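Local coordinates for protein putative NADPH:quinone oxidoreductase (Ralstonia eutropha, PDB 3IUP) that probably reduces quinones with electrons from NADPH, which it binds in the cleft of a medium-chain dehydrogenase/reductase-like fold, at residues V164-L169 with I243-T248; E170-L175 with T278-V283; Q256-M261 with W304-W309. One frame throughout, in Å; residues are numbered along the deposited sequence.

Interaction 1: V164-L169 with I243-T248; sequences VETMRL and IAFDAT. With NDP (NADPH dihydro-nicotinamide-adenine-dinucleotide phosphate), chain C; ACT (acetate ion), chain H; ACT (acetate ion), chain I.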
loop_
_atom_site.group_PDB
_atom_site.type_symbol
_atom_site.label_atom_id
_atom_site.label_comp_id
_atom_site.label_asym_id
_atom_site.label_seq_id
_atom_site.Cartn_x
_atom_site.Cartn_y
_atom_site.Cartn_z
ATOM N N VAL A 164 2.445 -15.782 -9.061
ATOM C CA VAL A 164 1.313 -16.273 -9.827
ATOM C C VAL A 164 0.146 -16.710 -8.919
ATOM O O VAL A 164 -1.025 -16.355 -9.156
ATOM C CB VAL A 164 1.713 -17.369 -10.795
ATOM C CG1 VAL A 164 0.471 -17.942 -11.492
ATOM C CG2 VAL A 164 2.734 -16.797 -11.802
ATOM N N GLU A 165 0.493 -17.385 -7.838
ATOM C CA GLU A 165 -0.513 -17.763 -6.828
ATOM C C GLU A 165 -1.244 -16.553 -6.215
ATOM O O GLU A 165 -2.463 -16.545 -6.135
ATOM C CB GLU A 165 0.127 -18.620 -5.747
ATOM C CG GLU A 165 -0.920 -19.326 -4.834
ATOM C CD GLU A 165 -1.348 -20.684 -5.408
ATOM O OE1 GLU A 165 -0.988 -21.027 -6.544
ATOM O OE2 GLU A 165 -2.068 -21.405 -4.693
ATOM N N THR A 166 -0.499 -15.546 -5.791
ATOM C CA THR A 166 -1.036 -14.319 -5.292
ATOM C C THR A 166 -1.906 -13.593 -6.305
ATOM O O THR A 166 -2.953 -13.145 -5.947
ATOM C CB THR A 166 0.090 -13.347 -4.828
ATOM O OG1 THR A 166 0.886 -13.966 -3.800
ATOM C CG2 THR A 166 -0.475 -12.082 -4.249
HETATM N N MSE A 167 -1.444 -13.476 -7.548
HETATM C CA MSE A 167 -2.244 -12.928 -8.631
HETATM C C MSE A 167 -3.653 -13.556 -8.671
HETATM O O MSE A 167 -4.698 -12.856 -8.665
HETATM C CB MSE A 167 -1.522 -13.217 -9.944
HETATM C CG MSE A 167 -2.198 -12.728 -11.183
HETATM SE SE MSE A 167 -1.372 -13.491 -12.798
HETATM C CE MSE A 167 -2.261 -15.192 -12.738
ATOM N N ARG A 168 -3.668 -14.878 -8.716
ATOM C CA ARG A 168 -4.924 -15.622 -8.724
ATOM C C ARG A 168 -5.754 -15.455 -7.464
ATOM O O ARG A 168 -6.954 -15.243 -7.550
ATOM C CB ARG A 168 -4.642 -17.084 -8.957
ATOM C CG ARG A 168 -4.218 -17.380 -10.386
ATOM C CD ARG A 168 -3.636 -18.722 -10.528
ATOM N NE ARG A 168 -3.434 -19.013 -11.945
ATOM C CZ ARG A 168 -2.567 -19.897 -12.412
ATOM N NH1 ARG A 168 -1.829 -20.635 -11.588
ATOM N NH2 ARG A 168 -2.453 -20.054 -13.717
ATOM N N LEU A 169 -5.124 -15.568 -6.307
ATOM C CA LEU A 169 -5.822 -15.383 -5.037
ATOM C C LEU A 169 -6.467 -14.021 -4.897
ATOM O O LEU A 169 -7.527 -13.896 -4.282
ATOM C CB LEU A 169 -4.909 -15.639 -3.836
ATOM C CG LEU A 169 -4.571 -17.110 -3.613
ATOM C CD1 LEU A 169 -3.335 -17.241 -2.751
ATOM C CD2 LEU A 169 -5.792 -17.860 -2.998
ATOM N N ILE A 243 -1.800 -6.489 -11.114
ATOM C CA ILE A 243 -0.898 -6.725 -9.981
ATOM C C ILE A 243 0.543 -6.712 -10.446
ATOM O O ILE A 243 0.855 -7.214 -11.541
ATOM C CB ILE A 243 -1.255 -8.065 -9.244
ATOM C CG1 ILE A 243 -0.429 -8.240 -7.963
ATOM C CG2 ILE A 243 -1.129 -9.324 -10.132
ATOM C CD1 ILE A 243 -0.954 -9.415 -7.055
ATOM N N ALA A 244 1.404 -6.084 -9.658
ATOM C CA ALA A 244 2.817 -6.002 -9.954
ATOM C C ALA A 244 3.606 -6.466 -8.768
ATOM O O ALA A 244 3.259 -6.139 -7.603
ATOM C CB ALA A 244 3.250 -4.513 -10.301
ATOM N N PHE A 245 4.737 -7.098 -9.065
ATOM C CA PHE A 245 5.757 -7.371 -8.073
ATOM C C PHE A 245 7.002 -6.593 -8.407
ATOM O O PHE A 245 7.605 -6.805 -9.485
ATOM C CB PHE A 245 6.036 -8.849 -8.007
ATOM C CG PHE A 245 4.895 -9.625 -7.449
ATOM C CD1 PHE A 245 3.863 -9.995 -8.245
ATOM C CD2 PHE A 245 4.871 -9.938 -6.081
ATOM C CE1 PHE A 245 2.759 -10.690 -7.682
ATOM C CE2 PHE A 245 3.822 -10.588 -5.541
ATOM C CZ PHE A 245 2.780 -10.967 -6.319
ATOM N N ASP A 246 7.338 -5.666 -7.521
ATOM C CA ASP A 246 8.457 -4.767 -7.703
ATOM C C ASP A 246 9.637 -5.131 -6.788
ATOM O O ASP A 246 9.535 -5.067 -5.568
ATOM C CB ASP A 246 8.022 -3.364 -7.461
ATOM C CG ASP A 246 9.181 -2.370 -7.524
ATOM O OD1 ASP A 246 10.052 -2.512 -8.417
ATOM O OD2 ASP A 246 9.186 -1.457 -6.698
ATOM N N ALA A 247 10.768 -5.447 -7.400
ATOM C CA ALA A 247 11.968 -5.810 -6.670
ATOM C C ALA A 247 12.762 -4.595 -6.266
ATOM O O ALA A 247 13.668 -4.701 -5.422
ATOM C CB ALA A 247 12.861 -6.742 -7.537
ATOM N N THR A 248 12.440 -3.436 -6.855
ATOM C CA THR A 248 13.229 -2.239 -6.619
ATOM C C THR A 248 12.899 -1.568 -5.297
ATOM O O THR A 248 13.793 -1.279 -4.485
ATOM C CB THR A 248 13.181 -1.280 -7.805
ATOM O OG1 THR A 248 11.883 -0.702 -7.969
ATOM C CG2 THR A 248 13.621 -2.050 -9.086
HETATM P PA NDP C . 19.609 -11.553 -9.160
HETATM O O1A NDP C . 19.612 -12.724 -10.012
HETATM O O2A NDP C . 20.831 -11.207 -8.403
HETATM O O5B NDP C . 19.224 -10.305 -10.178
HETATM C C5B NDP C . 19.055 -9.019 -9.572
HETATM C C4B NDP C . 18.520 -8.075 -10.606
HETATM O O4B NDP C . 18.343 -6.857 -9.943
HETATM C C3B NDP C . 19.484 -7.855 -11.783
HETATM O O3B NDP C . 18.885 -7.941 -13.058
HETATM C C2B NDP C . 19.965 -6.401 -11.578
HETATM O O2B NDP C . 20.190 -5.681 -12.791
HETATM C C1B NDP C . 18.786 -5.811 -10.817
HETATM N N9A NDP C . 19.149 -4.665 -9.974
HETATM C C8A NDP C . 20.177 -4.651 -9.053
HETATM N N7A NDP C . 20.162 -3.471 -8.409
HETATM C C5A NDP C . 19.113 -2.714 -8.896
HETATM C C6A NDP C . 18.614 -1.425 -8.621
HETATM N N6A NDP C . 19.201 -0.568 -7.767
HETATM N N1A NDP C . 17.509 -0.973 -9.313
HETATM C C2A NDP C . 16.913 -1.727 -10.275
HETATM N N3A NDP C . 17.401 -2.986 -10.539
HETATM C C4A NDP C . 18.475 -3.470 -9.871
HETATM O O3 NDP C . 18.438 -11.525 -8.045
HETATM P PN NDP C . 17.480 -12.699 -7.670
HETATM O O1N NDP C . 16.772 -13.265 -8.791
HETATM O O2N NDP C . 18.141 -13.685 -6.749
HETATM O O5D NDP C . 16.401 -11.878 -6.765
HETATM C C5D NDP C . 15.476 -10.992 -7.414
HETATM C C4D NDP C . 14.760 -10.144 -6.368
HETATM O O4D NDP C . 13.771 -10.995 -5.751
HETATM C C3D NDP C . 15.643 -9.560 -5.246
HETATM O O3D NDP C . 15.228 -8.256 -4.890
HETATM C C2D NDP C . 15.344 -10.509 -4.096
HETATM O O2D NDP C . 15.591 -9.996 -2.796
HETATM C C1D NDP C . 13.852 -10.740 -4.350
HETATM N N1N NDP C . 13.293 -11.885 -3.595
HETATM C C2N NDP C . 12.399 -11.580 -2.623
HETATM C C3N NDP C . 11.830 -12.555 -1.847
HETATM C C7N NDP C . 10.732 -12.208 -0.860
HETATM O O7N NDP C . 10.303 -13.240 -0.030
HETATM N N7N NDP C . 10.188 -10.991 -0.725
HETATM C C4N NDP C . 11.967 -13.974 -2.241
HETATM C C5N NDP C . 12.966 -14.209 -3.347
HETATM C C6N NDP C . 13.586 -13.145 -3.990
HETATM P P2B NDP C . 21.574 -4.827 -13.028
HETATM O O1X NDP C . 22.520 -5.738 -13.822
HETATM O O2X NDP C . 22.222 -4.379 -11.721
HETATM O O3X NDP C . 21.111 -3.616 -13.853
HETATM C C ACT H . 0.466 -21.376 -9.300
HETATM O O ACT H . 0.539 -22.447 -10.016
HETATM O OXT ACT H . -0.586 -20.641 -9.331
HETATM C CH3 ACT H . 1.581 -21.001 -8.387
HETATM C C ACT I . -0.862 -23.316 -13.868
HETATM O O ACT I . -0.306 -22.218 -13.583
HETATM O OXT ACT I . -1.924 -23.230 -14.542
HETATM C CH3 ACT I . -0.301 -24.643 -13.436
#

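Interaction 2: E170-L175 with T278-V283; sequences EGHSAL and TTHKQV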
loop_
_atom_site.group_PDB
_atom_site.type_symbol
_atom_site.label_atom_id
_atom_site.label_comp_id
_atom_site.label_asym_id
_atom_site.label_seq_id
_atom_site.Cartn_x
_atom_site.Cartn_y
_atom_site.Cartn_z
ATOM N N GLU A 170 -5.848 -12.998 -5.433
ATOM C CA GLU A 170 -6.353 -11.635 -5.227
ATOM C C GLU A 170 -7.173 -11.154 -6.427
ATOM O O GLU A 170 -7.542 -9.996 -6.532
ATOM C CB GLU A 170 -5.195 -10.707 -4.867
ATOM C CG GLU A 170 -4.525 -11.186 -3.602
ATOM C CD GLU A 170 -3.397 -10.278 -3.085
ATOM O OE1 GLU A 170 -3.140 -9.220 -3.687
ATOM O OE2 GLU A 170 -2.799 -10.670 -2.061
ATOM N N GLY A 171 -7.463 -12.057 -7.340
ATOM C CA GLY A 171 -8.475 -11.827 -8.356
ATOM C C GLY A 171 -7.991 -11.149 -9.621
ATOM O O GLY A 171 -8.783 -10.570 -10.353
ATOM N N HIS A 172 -6.713 -11.246 -9.904
ATOM C CA HIS A 172 -6.078 -10.617 -11.068
ATOM C C HIS A 172 -5.869 -11.713 -12.129
ATOM O O HIS A 172 -5.734 -12.898 -11.802
ATOM C CB HIS A 172 -4.701 -10.066 -10.637
ATOM C CG HIS A 172 -4.773 -9.055 -9.535
ATOM N ND1 HIS A 172 -5.050 -7.717 -9.763
ATOM C CD2 HIS A 172 -4.570 -9.183 -8.197
ATOM C CE1 HIS A 172 -5.062 -7.076 -8.599
ATOM N NE2 HIS A 172 -4.769 -7.943 -7.632
ATOM N N SER A 173 -5.737 -11.323 -13.381
ATOM C CA SER A 173 -5.582 -12.310 -14.445
ATOM C C SER A 173 -4.197 -12.252 -15.111
ATOM O O SER A 173 -3.816 -13.190 -15.844
ATOM C CB SER A 173 -6.668 -12.098 -15.487
ATOM O OG SER A 173 -6.602 -10.747 -15.909
ATOM N N ALA A 174 -3.449 -11.181 -14.872
ATOM C CA ALA A 174 -2.103 -11.053 -15.435
ATOM C C ALA A 174 -1.259 -10.203 -14.506
ATOM O O ALA A 174 -1.784 -9.532 -13.613
ATOM C CB ALA A 174 -2.161 -10.428 -16.839
ATOM N N LEU A 175 0.052 -10.232 -14.698
ATOM C CA LEU A 175 0.937 -9.553 -13.797
ATOM C C LEU A 175 2.120 -8.825 -14.447
ATOM O O LEU A 175 2.469 -9.024 -15.607
ATOM C CB LEU A 175 1.421 -10.515 -12.683
ATOM C CG LEU A 175 2.500 -11.474 -13.050
ATOM C CD1 LEU A 175 2.971 -12.333 -11.829
ATOM C CD2 LEU A 175 2.090 -12.365 -14.169
ATOM N N THR A 278 -12.762 1.601 -10.842
ATOM C CA THR A 278 -12.996 0.840 -9.616
ATOM C C THR A 278 -12.181 -0.436 -9.520
ATOM O O THR A 278 -12.202 -1.097 -8.493
ATOM C CB THR A 278 -14.487 0.454 -9.455
ATOM O OG1 THR A 278 -14.857 -0.328 -10.578
ATOM C CG2 THR A 278 -15.351 1.716 -9.381
ATOM N N THR A 279 -11.446 -0.786 -10.572
ATOM C CA THR A 279 -10.638 -2.005 -10.592
ATOM C C THR A 279 -9.388 -1.833 -9.727
ATOM O O THR A 279 -8.562 -0.925 -9.964
ATOM C CB THR A 279 -10.241 -2.366 -12.016
ATOM O OG1 THR A 279 -11.449 -2.624 -12.766
ATOM C CG2 THR A 279 -9.343 -3.575 -12.053
ATOM N N HIS A 280 -9.260 -2.700 -8.741
ATOM C CA HIS A 280 -8.143 -2.618 -7.811
ATOM C C HIS A 280 -6.821 -2.992 -8.456
ATOM O O HIS A 280 -6.704 -4.059 -9.070
ATOM C CB HIS A 280 -8.365 -3.551 -6.599
ATOM C CG HIS A 280 -7.245 -3.485 -5.591
ATOM N ND1 HIS A 280 -7.131 -2.462 -4.670
ATOM C CD2 HIS A 280 -6.173 -4.287 -5.395
ATOM C CE1 HIS A 280 -6.038 -2.649 -3.947
ATOM N NE2 HIS A 280 -5.435 -3.741 -4.368
ATOM N N LYS A 281 -5.842 -2.105 -8.293
ATOM C CA LYS A 281 -4.483 -2.246 -8.775
ATOM C C LYS A 281 -3.565 -2.422 -7.569
ATOM O O LYS A 281 -3.674 -1.639 -6.593
ATOM C CB LYS A 281 -4.056 -0.965 -9.470
ATOM C CG LYS A 281 -4.842 -0.655 -10.722
ATOM C CD LYS A 281 -4.876 0.867 -11.066
ATOM C CE LYS A 281 -5.648 1.722 -10.056
ATOM N NZ LYS A 281 -7.108 1.474 -10.269
ATOM N N GLN A 282 -2.710 -3.428 -7.614
ATOM C CA GLN A 282 -1.884 -3.783 -6.463
ATOM C C GLN A 282 -0.391 -3.850 -6.852
ATOM O O GLN A 282 -0.062 -4.519 -7.820
ATOM C CB GLN A 282 -2.317 -5.130 -5.902
ATOM C CG GLN A 282 -1.559 -5.602 -4.653
ATOM C CD GLN A 282 -1.809 -4.739 -3.424
ATOM O OE1 GLN A 282 -2.877 -4.173 -3.237
ATOM N NE2 GLN A 282 -0.785 -4.629 -2.577
ATOM N N VAL A 283 0.477 -3.216 -6.071
ATOM C CA VAL A 283 1.943 -3.361 -6.246
ATOM C C VAL A 283 2.524 -3.912 -4.977
ATOM O O VAL A 283 2.349 -3.291 -3.918
ATOM C CB VAL A 283 2.630 -2.054 -6.601
ATOM C CG1 VAL A 283 4.205 -2.280 -6.639
ATOM C CG2 VAL A 283 2.126 -1.542 -7.956
#

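Interaction 3: Q256-M261 with W304-W309; sequences QILTCM and WGMGGW. With NDP (NADPH dihydro-nicotinamide-adenine-dinucleotide phosphate), chain C.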
loop_
_atom_site.group_PDB
_atom_site.type_symbol
_atom_site.label_atom_id
_atom_site.label_comp_id
_atom_site.label_asym_id
_atom_site.label_seq_id
_atom_site.Cartn_x
_atom_site.Cartn_y
_atom_site.Cartn_z
ATOM N N GLN A 256 4.826 4.574 -11.050
ATOM C CA GLN A 256 4.736 4.530 -12.498
ATOM C C GLN A 256 3.830 3.410 -12.979
ATOM O O GLN A 256 3.008 3.636 -13.857
ATOM C CB GLN A 256 6.099 4.429 -13.105
ATOM C CG GLN A 256 6.825 5.756 -13.008
ATOM C CD GLN A 256 8.286 5.658 -13.383
ATOM O OE1 GLN A 256 8.901 4.616 -13.257
ATOM N NE2 GLN A 256 8.865 6.791 -13.749
ATOM N N ILE A 257 4.007 2.207 -12.422
ATOM C CA ILE A 257 3.185 1.064 -12.787
ATOM C C ILE A 257 1.706 1.341 -12.495
ATOM O O ILE A 257 0.817 1.106 -13.342
ATOM C CB ILE A 257 3.618 -0.211 -12.085
ATOM C CG1 ILE A 257 5.020 -0.620 -12.531
ATOM C CG2 ILE A 257 2.571 -1.344 -12.356
ATOM C CD1 ILE A 257 5.710 -1.624 -11.666
ATOM N N LEU A 258 1.419 1.843 -11.288
ATOM C CA LEU A 258 0.032 2.176 -10.938
ATOM C C LEU A 258 -0.538 3.194 -11.923
ATOM O O LEU A 258 -1.704 3.075 -12.362
ATOM C CB LEU A 258 -0.062 2.675 -9.502
ATOM C CG LEU A 258 0.174 1.596 -8.444
ATOM C CD1 LEU A 258 0.371 2.223 -7.052
ATOM C CD2 LEU A 258 -1.015 0.567 -8.484
ATOM N N THR A 259 0.226 4.226 -12.221
ATOM C CA THR A 259 -0.232 5.260 -13.139
ATOM C C THR A 259 -0.592 4.648 -14.506
ATOM O O THR A 259 -1.652 4.952 -15.093
ATOM C CB THR A 259 0.844 6.392 -13.247
ATOM O OG1 THR A 259 1.095 6.937 -11.947
ATOM C CG2 THR A 259 0.436 7.515 -14.207
ATOM N N CYS A 260 0.295 3.806 -15.027
ATOM C CA CYS A 260 0.058 3.200 -16.346
ATOM C C CYS A 260 -1.078 2.206 -16.309
ATOM O O CYS A 260 -1.851 2.110 -17.256
ATOM C CB CYS A 260 1.321 2.547 -16.893
ATOM S SG CYS A 260 2.608 3.731 -17.244
HETATM N N MSE A 261 -1.244 1.501 -15.177
HETATM C CA MSE A 261 -2.363 0.568 -15.050
HETATM C C MSE A 261 -3.694 1.361 -15.119
HETATM O O MSE A 261 -4.668 0.926 -15.738
HETATM C CB MSE A 261 -2.305 -0.177 -13.719
HETATM C CG MSE A 261 -1.377 -1.287 -13.689
HETATM SE SE MSE A 261 -1.314 -2.107 -11.910
HETATM C CE MSE A 261 -0.164 -3.580 -12.388
ATOM N N TRP A 304 -6.368 1.202 -5.261
ATOM C CA TRP A 304 -4.995 0.785 -5.343
ATOM C C TRP A 304 -4.473 0.402 -3.984
ATOM O O TRP A 304 -4.979 0.863 -2.942
ATOM C CB TRP A 304 -4.102 1.914 -5.934
ATOM C CG TRP A 304 -3.978 3.114 -5.048
ATOM C CD1 TRP A 304 -4.825 4.148 -4.975
ATOM C CD2 TRP A 304 -2.935 3.372 -4.071
ATOM N NE1 TRP A 304 -4.430 5.016 -3.997
ATOM C CE2 TRP A 304 -3.264 4.581 -3.433
ATOM C CE3 TRP A 304 -1.769 2.695 -3.692
ATOM C CZ2 TRP A 304 -2.473 5.153 -2.448
ATOM C CZ3 TRP A 304 -0.987 3.247 -2.702
ATOM C CH2 TRP A 304 -1.325 4.483 -2.104
ATOM N N GLY A 305 -3.463 -0.439 -4.016
ATOM C CA GLY A 305 -2.718 -0.779 -2.812
ATOM C C GLY A 305 -1.274 -1.015 -3.169
ATOM O O GLY A 305 -0.924 -1.422 -4.323
HETATM N N MSE A 306 -0.433 -0.840 -2.158
HETATM C CA MSE A 306 0.994 -1.087 -2.283
HETATM C C MSE A 306 1.398 -1.701 -0.955
HETATM O O MSE A 306 0.926 -1.259 0.124
HETATM C CB MSE A 306 1.780 0.214 -2.494
HETATM C CG MSE A 306 3.229 -0.038 -2.740
HETATM SE SE MSE A 306 4.171 1.722 -3.033
HETATM C CE MSE A 306 3.371 2.295 -4.737
ATOM N N GLY A 307 2.266 -2.685 -0.959
ATOM C CA GLY A 307 2.741 -3.186 0.344
ATOM C C GLY A 307 3.864 -4.180 0.230
ATOM O O GLY A 307 4.256 -4.529 -0.868
ATOM N N GLY A 308 4.379 -4.661 1.373
ATOM C CA GLY A 308 5.423 -5.670 1.356
ATOM C C GLY A 308 4.905 -7.055 1.041
ATOM O O GLY A 308 3.687 -7.292 1.151
ATOM N N TRP A 309 5.784 -7.956 0.591
ATOM C CA TRP A 309 5.457 -9.342 0.297
ATOM C C TRP A 309 6.664 -10.194 0.641
ATOM O O TRP A 309 7.783 -9.895 0.217
ATOM C CB TRP A 309 5.079 -9.508 -1.196
ATOM C CG TRP A 309 4.513 -10.810 -1.614
ATOM C CD1 TRP A 309 3.212 -11.067 -1.891
ATOM C CD2 TRP A 309 5.210 -12.049 -1.782
ATOM N NE1 TRP A 309 3.053 -12.343 -2.267
ATOM C CE2 TRP A 309 4.267 -12.988 -2.193
ATOM C CE3 TRP A 309 6.545 -12.436 -1.678
ATOM C CZ2 TRP A 309 4.598 -14.285 -2.513
ATOM C CZ3 TRP A 309 6.881 -13.722 -1.965
ATOM C CH2 TRP A 309 5.905 -14.656 -2.377
HETATM P PA NDP C . 19.609 -11.553 -9.160
HETATM O O1A NDP C . 19.612 -12.724 -10.012
HETATM O O2A NDP C . 20.831 -11.207 -8.403
HETATM O O5B NDP C . 19.224 -10.305 -10.178
HETATM C C5B NDP C . 19.055 -9.019 -9.572
HETATM C C4B NDP C . 18.520 -8.075 -10.606
HETATM O O4B NDP C . 18.343 -6.857 -9.943
HETATM C C3B NDP C . 19.484 -7.855 -11.783
HETATM O O3B NDP C . 18.885 -7.941 -13.058
HETATM C C2B NDP C . 19.965 -6.401 -11.578
HETATM O O2B NDP C . 20.190 -5.681 -12.791
HETATM C C1B NDP C . 18.786 -5.811 -10.817
HETATM N N9A NDP C . 19.149 -4.665 -9.974
HETATM C C8A NDP C . 20.177 -4.651 -9.053
HETATM N N7A NDP C . 20.162 -3.471 -8.409
HETATM C C5A NDP C . 19.113 -2.714 -8.896
HETATM C C6A NDP C . 18.614 -1.425 -8.621
HETATM N N6A NDP C . 19.201 -0.568 -7.767
HETATM N N1A NDP C . 17.509 -0.973 -9.313
HETATM C C2A NDP C . 16.913 -1.727 -10.275
HETATM N N3A NDP C . 17.401 -2.986 -10.539
HETATM C C4A NDP C . 18.475 -3.470 -9.871
HETATM O O3 NDP C . 18.438 -11.525 -8.045
HETATM P PN NDP C . 17.480 -12.699 -7.670
HETATM O O1N NDP C . 16.772 -13.265 -8.791
HETATM O O2N NDP C . 18.141 -13.685 -6.749
HETATM O O5D NDP C . 16.401 -11.878 -6.765
HETATM C C5D NDP C . 15.476 -10.992 -7.414
HETATM C C4D NDP C . 14.760 -10.144 -6.368
HETATM O O4D NDP C . 13.771 -10.995 -5.751
HETATM C C3D NDP C . 15.643 -9.560 -5.246
HETATM O O3D NDP C . 15.228 -8.256 -4.890
HETATM C C2D NDP C . 15.344 -10.509 -4.096
HETATM O O2D NDP C . 15.591 -9.996 -2.796
HETATM C C1D NDP C . 13.852 -10.740 -4.350
HETATM N N1N NDP C . 13.293 -11.885 -3.595
HETATM C C2N NDP C . 12.399 -11.580 -2.623
HETATM C C3N NDP C . 11.830 -12.555 -1.847
HETATM C C7N NDP C . 10.732 -12.208 -0.860
HETATM O O7N NDP C . 10.303 -13.240 -0.030
HETATM N N7N NDP C . 10.188 -10.991 -0.725
HETATM C C4N NDP C . 11.967 -13.974 -2.241
HETATM C C5N NDP C . 12.966 -14.209 -3.347
HETATM C C6N NDP C . 13.586 -13.145 -3.990
HETATM P P2B NDP C . 21.574 -4.827 -13.028
HETATM O O1X NDP C . 22.520 -5.738 -13.822
HETATM O O2X NDP C . 22.222 -4.379 -11.721
HETATM O O3X NDP C . 21.111 -3.616 -13.853
#

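Interaction 1: V164-L169 with I243-T248
In the Rossmann-type half that binds NADPH, the last turns of helix 155-169 rest on strand 243-249 through Thr-166 and Met-167, which meet Ile-243 and Phe-245. Helix and strand segments run roughly antiparallel, at 150°, with their axes 9.5 Å apart. Ile-243 turns both of its branches to the helix. Its CG2 methyl lies 3.7 Å from Met-167 CG, while the longer arm swings across so that CD1 stands 3.9 Å from Thr-166 CG2, the two side chains nearly perpendicular. With CG anti to the backbone N (chi1 180°), Met-167 offers Ile-243 the flank of its CB-CG bond, and its selenium end then bends off toward Leu-175 of strand 175-177. Phe-245 comes edge-on: CZ points at Thr-166 CB, 3.9 Å away and in the ring plane, and the ring also takes part in an edge-to-face pair with Trp-309. Thr-166 OG1 bonds back to Gly-162 O in its own helix and also meets Trp-309 NE1 in a hydrogen bond.

A helix covering a parallel sheet whose strand ends open onto the dinucleotide is the classic Rossmann layout. Just past the contact, Asp-246 makes an Asx turn: OD1 takes Thr-248 N at 3.0 Å from well above the carboxylate plane, and Thr-248 OG1 at 2.6 Å on its syn lone pair. Asp-246 OD2 accepts from Gly-249 N. Past this turn, Thr-248 CG2 lies 3.5 Å from C2A of the NADPH adenine. On the helix side turned from the strand, Arg-168 NH1 and NH2 both donate to O of one acetate (chain I), NH1 also bonding weakly to OXT of a second (chain H), both probably from the crystallisation liquor, while Glu-165 OE2 forms a salt bridge with Arg-322.

Interaction 2: E170-L175 with T278-V283
A histidine here points a carbon, not a nitrogen, at a main-chain carbonyl: His-172 CE1 lies 3.5 Å from His-280 O, with that oxygen close to the plane of the imidazole, at its edge. The ring's ND1 is engaged by Thr-242 OG1, which fixes its rotation and leaves the CE1-NE2 side facing the 280-282 segment. From there NE2 sits 4.1 Å from Gln-282 CB, the ring and amide planes inclined by 57°. No hydrogen bond joins the two segments; the imidazole and carboxylate touch a main-chain oxygen and the aliphatic part of Gln-282.

Helix 155-169 stops just before this loop. Gly-171, with positive phi, is the C-prime residue of a Schellman motif in which His-172 N reaches back to Met-167 O and Gly-171 N to Arg-168 O; the chain then turns into strand 175-177 of the Rossmann sheet, passing the start of strand 281-285 on the way. Glu-170, the first residue beyond the helix, sends its carboxylate over the same strand. OE1 comes to 4.1 Å from Gln-282 CG, the carboxylate plane almost perpendicular to the amide, while OE2 hydrogen-bonds Tyr-284 OH.

Gln-282 is itself held by a neighbour two residues back. Its chain bends at chi2 (66°), bringing OE1 round to His-280 NE2 at 2.8 Å; the donor lies in the carbonyl plane on a lone pair, and the oxygen lies in the imidazole plane. Lys-281 turns its CB away from the 170-175 loop, and its NZ donates to Thr-279 O at 2.8 Å and forms a salt bridge with Glu-262.

Interaction 3: Q256-M261 with W304-W309
At the edge of the parallel Rossmann sheet, Leu-258 of helix 253-266 packs against Trp-304 and Met-306 of strand 304-308, the outermost strand within the chain. One methyl does the work for both partners. Leu-258 CD1 lies 3.8 Å from Met-306 CE and 4.0 Å from Trp-304 CE3, so it touches both the CE methyl of Met-306, modelled as selenomethionine, and the benzene side of the indole. The leucine and the tryptophan side chains stand about at right angles, with CD1 approaching the indole obliquely. Met-306 gets there by reach: it runs out straight with CG anti to the backbone N (chi1 -175°), then bends at chi3 (-67°), which carries CE to the leucine. All three residues are buried, and the contact is purely apolar.

Helix 253-266 is the connector of a beta-alpha-beta crossover, leaving strand 243-249 and leading on to its parallel neighbour 281-285, and Leu-258 also touches Lys-281 and Val-283 of that second strand. Strand 304-308 is an edge in this chain alone. Gly-305, Met-306 and Gly-307 pair antiparallel with a strand of the second subunit, continuing the sheet across the dimer, and Met-306 packs on Trp-304 of that subunit.

Beyond the glycines, the same segment reaches the cofactor. Trp-309 O accepts a hydrogen bond from NDP N7N, the carboxamide nitrogen of NADPH, at 2.8 Å with an N-H...O angle of 141°. The edge of the Trp-309 indole faces the amide oxygen O7N, with CZ3 4.0 Å away, and the ring is packed by Tyr-284 and Phe-314.

In the fold
The three contacts follow neighbouring strands of one parallel sheet, in the order 243-249, 281-285, 304-308, and their centres lie 9 to 10 Å apart. Ladder bonds join them: Ala-244 N to Gln-282 O at 2.8 Å between interactions 1 and 2, and Lys-281 O to Gly-305 N at 2.9 Å between interactions 2 and 3. Thr-166 OG1 and Trp-309 NE1, 3.1 Å apart, tie the helix of interaction 1 to the end of the 304-309 segment. Interactions 1 and 3 both touch NADPH, the former at the adenine and the nicotinamide ribose, the latter at the nicotinamide amide; in interaction 2, Gln-282 remains about 13 Å from a bound NADPH.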